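Local coordinates for protein RNA polymerase II subunit B1 CTD phosphatase RTR1 (Saccharomyces cerevisiae, PDB 5C2Y) that dephosphorylates the C-terminal heptapeptide repeats of the largest RNA polymerase II subunit and so regulates transcription, at residues A[120-133]-A[157-169]. Sequence-based numbering, arbitrary orientation.
Sequences FHFRCSQFYQVQLS and DFKVTLFEELLRE. With ZN (zinc ion), chain C; SO4 (sulfate ion), chain D.
The side-chain amide of Q131 pairs with the backbone of T161 through both of its polar atoms. Q131 OE1 accepts a hydrogen bond from T161 N at 3.1 Å, and the bond is almost straight (177°). Q131 NE2 donates to T161 O at 2.8 Å, lying on a lone pair in that carbonyl's plane. The same NE2 also reaches back to F127 O (3.0 Å), coming from above the carbonyl plane, and so gives a partner to a carbonyl of the preceding helix. Beyond CG the chain of Q131 runs extended, which carries the amide across to the other segment. Replacing Q131 by alanine removes the amide, and is likely to leave T161 N and O without these partners and F127 O without its side-chain donor. In what is predicted to be an RTR1-type zinc finger, helix 119-129 also supplies H121, whose ND1 binds zinc together with C78, C83 and C117. Residues 159-162 run extended beside this helix, in the opposite direction (Q131 facing V160, C124 facing F163), and then turn into helix 163-170; the axes of 120-129 and 163-169 make 109° between their N-to-C directions. At that turn F163 fits as a knob into a hole made by F120, R123, C124 and F127. Its CA lies over one face of the F127 ring, 3.8 Å from the centroid, and C124 SG meets the edge of the F163 ring. Y128, with CG anti to the backbone N (chi1 -179°), brings CD1 within 3.4 Å of V160 CG1. Its hydroxyl is hydrogen-bonded to L53 O, and E164 OE1 is likewise satisfied by Y80 OH. L162, at the N-cap position, gives its N-H to E165 OE1 in a weak bond.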
loop_
_atom_site.group_PDB
_atom_site.type_symbol
_atom_site.label_atom_id
_atom_site.label_comp_id
_atom_site.label_asym_id
_atom_site.label_seq_id
_atom_site.Cartn_x
_atom_site.Cartn_y
_atom_site.Cartn_z
ATOM N N PHE A 120 -2.670 14.798 -3.438
ATOM C CA PHE A 120 -2.815 14.357 -2.060
ATOM C C PHE A 120 -2.569 12.853 -1.928
ATOM O O PHE A 120 -1.746 12.418 -1.105
ATOM C CB PHE A 120 -4.187 14.712 -1.501
ATOM C CG PHE A 120 -4.357 14.291 -0.079
ATOM C CD1 PHE A 120 -3.554 14.837 0.915
ATOM C CD2 PHE A 120 -5.279 13.314 0.273
ATOM C CE1 PHE A 120 -3.689 14.438 2.240
ATOM C CE2 PHE A 120 -5.419 12.915 1.590
ATOM C CZ PHE A 120 -4.622 13.474 2.576
ATOM N N HIS A 121 -3.235 12.053 -2.754
ATOM C CA HIS A 121 -3.003 10.613 -2.707
ATOM C C HIS A 121 -1.627 10.178 -3.238
ATOM O O HIS A 121 -1.088 9.170 -2.777
ATOM C CB HIS A 121 -4.120 9.888 -3.435
ATOM C CG HIS A 121 -5.319 9.663 -2.576
ATOM N ND1 HIS A 121 -6.542 9.254 -3.077
ATOM C CD2 HIS A 121 -5.489 9.806 -1.243
ATOM C CE1 HIS A 121 -7.401 9.155 -2.088
ATOM N NE2 HIS A 121 -6.796 9.484 -0.961
ATOM N N PHE A 122 -1.048 10.928 -4.179
ATOM C CA PHE A 122 0.353 10.711 -4.544
ATOM C C PHE A 122 1.253 10.781 -3.315
ATOM O O PHE A 122 2.122 9.933 -3.121
ATOM C CB PHE A 122 0.832 11.739 -5.580
ATOM C CG PHE A 122 2.326 11.883 -5.629
ATOM C CD1 PHE A 122 3.116 10.880 -6.141
ATOM C CD2 PHE A 122 2.946 13.004 -5.113
ATOM C CE1 PHE A 122 4.508 11.003 -6.161
ATOM C CE2 PHE A 122 4.336 13.132 -5.126
ATOM C CZ PHE A 122 5.115 12.129 -5.647
ATOM N N ARG A 123 1.043 11.809 -2.495
ATOM C CA ARG A 123 1.805 12.014 -1.263
ATOM C C ARG A 123 1.596 10.921 -0.235
ATOM O O ARG A 123 2.553 10.420 0.346
ATOM C CB ARG A 123 1.422 13.324 -0.626
ATOM C CG ARG A 123 1.565 14.516 -1.518
ATOM C CD ARG A 123 1.043 15.713 -0.769
ATOM N NE ARG A 123 1.848 16.889 -1.037
ATOM C CZ ARG A 123 2.055 17.879 -0.175
ATOM N NH1 ARG A 123 1.500 17.845 1.032
ATOM N NH2 ARG A 123 2.818 18.914 -0.539
ATOM N N CYS A 124 0.337 10.591 0.026
ATOM C CA CYS A 124 0.023 9.493 0.916
ATOM C C CYS A 124 0.706 8.196 0.464
ATOM O O CYS A 124 1.286 7.467 1.274
ATOM C CB CYS A 124 -1.495 9.300 1.004
ATOM S SG CYS A 124 -2.328 10.591 1.939
ATOM N N SER A 125 0.653 7.917 -0.831
ATOM C CA SER A 125 1.223 6.689 -1.359
ATOM C C SER A 125 2.731 6.665 -1.210
ATOM O O SER A 125 3.316 5.612 -0.956
ATOM C CB SER A 125 0.851 6.517 -2.827
ATOM O OG SER A 125 1.337 5.290 -3.337
ATOM N N GLN A 126 3.364 7.816 -1.370
ATOM C CA GLN A 126 4.818 7.866 -1.368
ATOM C C GLN A 126 5.372 7.931 0.056
ATOM O O GLN A 126 6.402 7.328 0.363
ATOM C CB GLN A 126 5.293 9.056 -2.212
ATOM C CG GLN A 126 6.759 9.388 -2.086
ATOM C CD GLN A 126 7.288 10.139 -3.290
ATOM O OE1 GLN A 126 7.467 11.359 -3.253
ATOM N NE2 GLN A 126 7.548 9.410 -4.370
ATOM N N PHE A 127 4.678 8.672 0.917
ATOM C CA PHE A 127 4.940 8.731 2.351
ATOM C C PHE A 127 4.918 7.331 2.956
ATOM O O PHE A 127 5.777 6.958 3.762
ATOM C CB PHE A 127 3.888 9.621 3.000
ATOM C CG PHE A 127 4.146 9.950 4.440
ATOM C CD1 PHE A 127 3.663 9.129 5.458
ATOM C CD2 PHE A 127 4.834 11.108 4.784
ATOM C CE1 PHE A 127 3.886 9.448 6.794
ATOM C CE2 PHE A 127 5.053 11.438 6.114
ATOM C CZ PHE A 127 4.576 10.612 7.120
ATOM N N TYR A 128 3.923 6.549 2.553
ATOM C CA TYR A 128 3.807 5.147 2.952
ATOM C C TYR A 128 4.978 4.324 2.446
ATOM O O TYR A 128 5.650 3.651 3.215
ATOM C CB TYR A 128 2.503 4.568 2.412
ATOM C CG TYR A 128 2.215 3.127 2.752
ATOM C CD1 TYR A 128 1.619 2.789 3.962
ATOM C CD2 TYR A 128 2.495 2.107 1.847
ATOM C CE1 TYR A 128 1.339 1.467 4.275
ATOM C CE2 TYR A 128 2.215 0.781 2.148
ATOM C CZ TYR A 128 1.636 0.469 3.360
ATOM O OH TYR A 128 1.345 -0.843 3.664
ATOM N N GLN A 129 5.231 4.404 1.147
ATOM C CA GLN A 129 6.204 3.547 0.485
ATOM C C GLN A 129 7.647 3.628 1.004
ATOM O O GLN A 129 8.336 2.603 1.119
ATOM C CB GLN A 129 6.211 3.857 -0.998
ATOM C CG GLN A 129 7.253 3.053 -1.756
ATOM C CD GLN A 129 7.456 3.569 -3.152
ATOM O OE1 GLN A 129 7.461 4.779 -3.373
ATOM N NE2 GLN A 129 7.618 2.662 -4.110
ATOM N N VAL A 130 8.112 4.839 1.301
ATOM C CA VAL A 130 9.507 5.044 1.675
ATOM C C VAL A 130 9.791 4.541 3.089
ATOM O O VAL A 130 10.940 4.496 3.529
ATOM C CB VAL A 130 9.887 6.534 1.574
ATOM C CG1 VAL A 130 9.685 7.032 0.140
ATOM C CG2 VAL A 130 9.050 7.343 2.539
ATOM N N GLN A 131 8.743 4.159 3.805
ATOM C CA GLN A 131 8.912 3.610 5.143
ATOM C C GLN A 131 8.987 2.093 5.125
ATOM O O GLN A 131 9.161 1.465 6.171
ATOM C CB GLN A 131 7.763 4.018 6.045
ATOM C CG GLN A 131 7.600 5.487 6.254
ATOM C CD GLN A 131 6.425 5.765 7.165
ATOM O OE1 GLN A 131 6.343 5.206 8.270
ATOM N NE2 GLN A 131 5.484 6.599 6.699
ATOM N N LEU A 132 8.817 1.504 3.944
ATOM C CA LEU A 132 8.727 0.068 3.839
ATOM C C LEU A 132 10.119 -0.523 3.819
ATOM O O LEU A 132 11.028 0.037 3.229
ATOM C CB LEU A 132 7.954 -0.333 2.587
ATOM C CG LEU A 132 6.436 -0.146 2.550
ATOM C CD1 LEU A 132 5.921 -0.412 1.146
ATOM C CD2 LEU A 132 5.743 -1.052 3.559
ATOM N N SER A 133 10.287 -1.675 4.443
ATOM C CA SER A 133 11.591 -2.287 4.499
ATOM C C SER A 133 12.010 -2.892 3.184
ATOM O O SER A 133 11.183 -3.481 2.486
ATOM C CB SER A 133 11.609 -3.372 5.544
ATOM O OG SER A 133 12.762 -4.162 5.330
ATOM N N ASP A 157 8.591 -3.364 14.463
ATOM C CA ASP A 157 9.604 -3.416 13.415
ATOM C C ASP A 157 9.068 -3.050 12.037
ATOM O O ASP A 157 9.828 -2.676 11.149
ATOM C CB ASP A 157 10.221 -4.804 13.375
ATOM C CG ASP A 157 11.124 -5.059 14.557
ATOM O OD1 ASP A 157 11.851 -4.120 14.968
ATOM O OD2 ASP A 157 11.085 -6.189 15.087
ATOM N N PHE A 158 7.757 -3.170 11.861
ATOM C CA PHE A 158 7.143 -2.896 10.575
ATOM C C PHE A 158 6.013 -1.901 10.725
ATOM O O PHE A 158 5.117 -1.831 9.888
ATOM C CB PHE A 158 6.665 -4.197 9.940
ATOM C CG PHE A 158 7.789 -5.135 9.622
ATOM C CD1 PHE A 158 8.736 -4.790 8.671
ATOM C CD2 PHE A 158 7.925 -6.330 10.299
ATOM C CE1 PHE A 158 9.793 -5.633 8.384
ATOM C CE2 PHE A 158 8.978 -7.180 10.019
ATOM C CZ PHE A 158 9.916 -6.832 9.057
ATOM N N LYS A 159 6.079 -1.131 11.806
ATOM C CA LYS A 159 5.253 0.059 11.975
ATOM C C LYS A 159 5.347 0.944 10.746
ATOM O O LYS A 159 6.444 1.197 10.228
ATOM C CB LYS A 159 5.683 0.851 13.215
ATOM C CG LYS A 159 4.875 2.110 13.484
ATOM C CD LYS A 159 5.065 2.595 14.918
ATOM C CE LYS A 159 4.098 3.725 15.224
ATOM N NZ LYS A 159 3.164 3.376 16.327
ATOM N N VAL A 160 4.180 1.385 10.285
ATOM C CA VAL A 160 4.066 2.349 9.211
ATOM C C VAL A 160 3.158 3.447 9.718
ATOM O O VAL A 160 2.122 3.158 10.300
ATOM C CB VAL A 160 3.491 1.722 7.918
ATOM C CG1 VAL A 160 3.402 2.747 6.835
ATOM C CG2 VAL A 160 4.374 0.592 7.434
ATOM N N THR A 161 3.569 4.699 9.544
ATOM C CA THR A 161 2.739 5.847 9.886
ATOM C C THR A 161 2.145 6.426 8.608
ATOM O O THR A 161 2.876 6.725 7.666
ATOM C CB THR A 161 3.544 6.959 10.603
ATOM O OG1 THR A 161 3.981 6.510 11.893
ATOM C CG2 THR A 161 2.704 8.191 10.766
ATOM N N LEU A 162 0.832 6.595 8.557
ATOM C CA LEU A 162 0.226 7.128 7.346
ATOM C C LEU A 162 0.346 8.639 7.329
ATOM O O LEU A 162 0.376 9.273 8.378
ATOM C CB LEU A 162 -1.247 6.718 7.231
ATOM C CG LEU A 162 -1.536 5.222 7.251
ATOM C CD1 LEU A 162 -2.902 4.969 6.666
ATOM C CD2 LEU A 162 -0.465 4.468 6.488
ATOM N N PHE A 163 0.410 9.214 6.133
ATOM C CA PHE A 163 0.581 10.651 6.010
ATOM C C PHE A 163 -0.585 11.318 6.694
ATOM O O PHE A 163 -0.411 12.277 7.452
ATOM C CB PHE A 163 0.681 11.068 4.547
ATOM C CG PHE A 163 0.889 12.539 4.342
ATOM C CD1 PHE A 163 1.680 13.271 5.198
ATOM C CD2 PHE A 163 0.315 13.187 3.261
ATOM C CE1 PHE A 163 1.871 14.628 4.987
ATOM C CE2 PHE A 163 0.508 14.535 3.049
ATOM C CZ PHE A 163 1.283 15.251 3.907
ATOM N N GLU A 164 -1.772 10.774 6.473
ATOM C CA GLU A 164 -2.965 11.415 6.992
ATOM C C GLU A 164 -3.076 11.242 8.507
ATOM O O GLU A 164 -3.881 11.904 9.135
ATOM C CB GLU A 164 -4.220 10.898 6.266
ATOM C CG GLU A 164 -4.383 9.395 6.224
ATOM C CD GLU A 164 -3.613 8.708 5.098
ATOM O OE1 GLU A 164 -4.258 8.065 4.236
ATOM O OE2 GLU A 164 -2.363 8.780 5.102
ATOM N N GLU A 165 -2.241 10.395 9.103
ATOM C CA GLU A 165 -2.143 10.344 10.561
ATOM C C GLU A 165 -1.379 11.550 11.076
ATOM O O GLU A 165 -1.671 12.061 12.149
ATOM C CB GLU A 165 -1.451 9.070 11.041
ATOM C CG GLU A 165 -2.197 7.795 10.738
ATOM C CD GLU A 165 -1.503 6.540 11.286
ATOM O OE1 GLU A 165 -0.298 6.593 11.585
ATOM O OE2 GLU A 165 -2.168 5.487 11.399
ATOM N N LEU A 166 -0.379 12.004 10.327
ATOM C CA LEU A 166 0.371 13.174 10.765
ATOM C C LEU A 166 -0.443 14.455 10.573
ATOM O O LEU A 166 -0.473 15.315 11.440
ATOM C CB LEU A 166 1.713 13.277 10.032
ATOM C CG LEU A 166 2.811 12.286 10.448
ATOM C CD1 LEU A 166 4.137 12.743 9.888
ATOM C CD2 LEU A 166 2.913 12.061 11.957
ATOM N N LEU A 167 -1.101 14.587 9.431
ATOM C CA LEU A 167 -1.985 15.716 9.200
ATOM C C LEU A 167 -2.994 15.913 10.325
ATOM O O LEU A 167 -3.125 17.009 10.869
ATOM C CB LEU A 167 -2.725 15.524 7.886
ATOM C CG LEU A 167 -1.815 15.499 6.669
ATOM C CD1 LEU A 167 -2.680 15.601 5.443
ATOM C CD2 LEU A 167 -0.807 16.644 6.729
ATOM N N ARG A 168 -3.713 14.839 10.654
ATOM C CA ARG A 168 -4.665 14.826 11.769
ATOM C C ARG A 168 -4.066 15.326 13.071
ATOM O O ARG A 168 -4.608 16.229 13.701
ATOM C CB ARG A 168 -5.201 13.418 12.001
ATOM C CG ARG A 168 -6.396 13.114 11.166
ATOM C CD ARG A 168 -7.143 11.912 11.671
ATOM N NE ARG A 168 -6.355 10.708 11.517
ATOM C CZ ARG A 168 -6.426 9.919 10.458
ATOM N NH1 ARG A 168 -7.251 10.220 9.461
ATOM N NH2 ARG A 168 -5.671 8.833 10.397
ATOM N N GLU A 169 -2.943 14.723 13.459
ATOM C CA GLU A 169 -2.288 14.982 14.743
ATOM C C GLU A 169 -1.963 16.447 15.027
ATOM O O GLU A 169 -1.766 16.818 16.176
ATOM C CB GLU A 169 -0.996 14.163 14.843
ATOM C CG GLU A 169 -1.209 12.710 15.239
ATOM C CD GLU A 169 0.074 11.895 15.178
ATOM O OE1 GLU A 169 1.143 12.500 14.917
ATOM O OE2 GLU A 169 0.015 10.660 15.401
HETATM ZN ZN ZN C . -7.083 8.465 -4.952
HETATM S S SO4 D . -0.350 1.634 15.095
HETATM O O1 SO4 D . -1.316 2.726 15.237
HETATM O O2 SO4 D . 0.822 2.108 14.365
HETATM O O3 SO4 D . -0.996 0.533 14.381
HETATM O O4 SO4 D . 0.067 1.148 16.407
#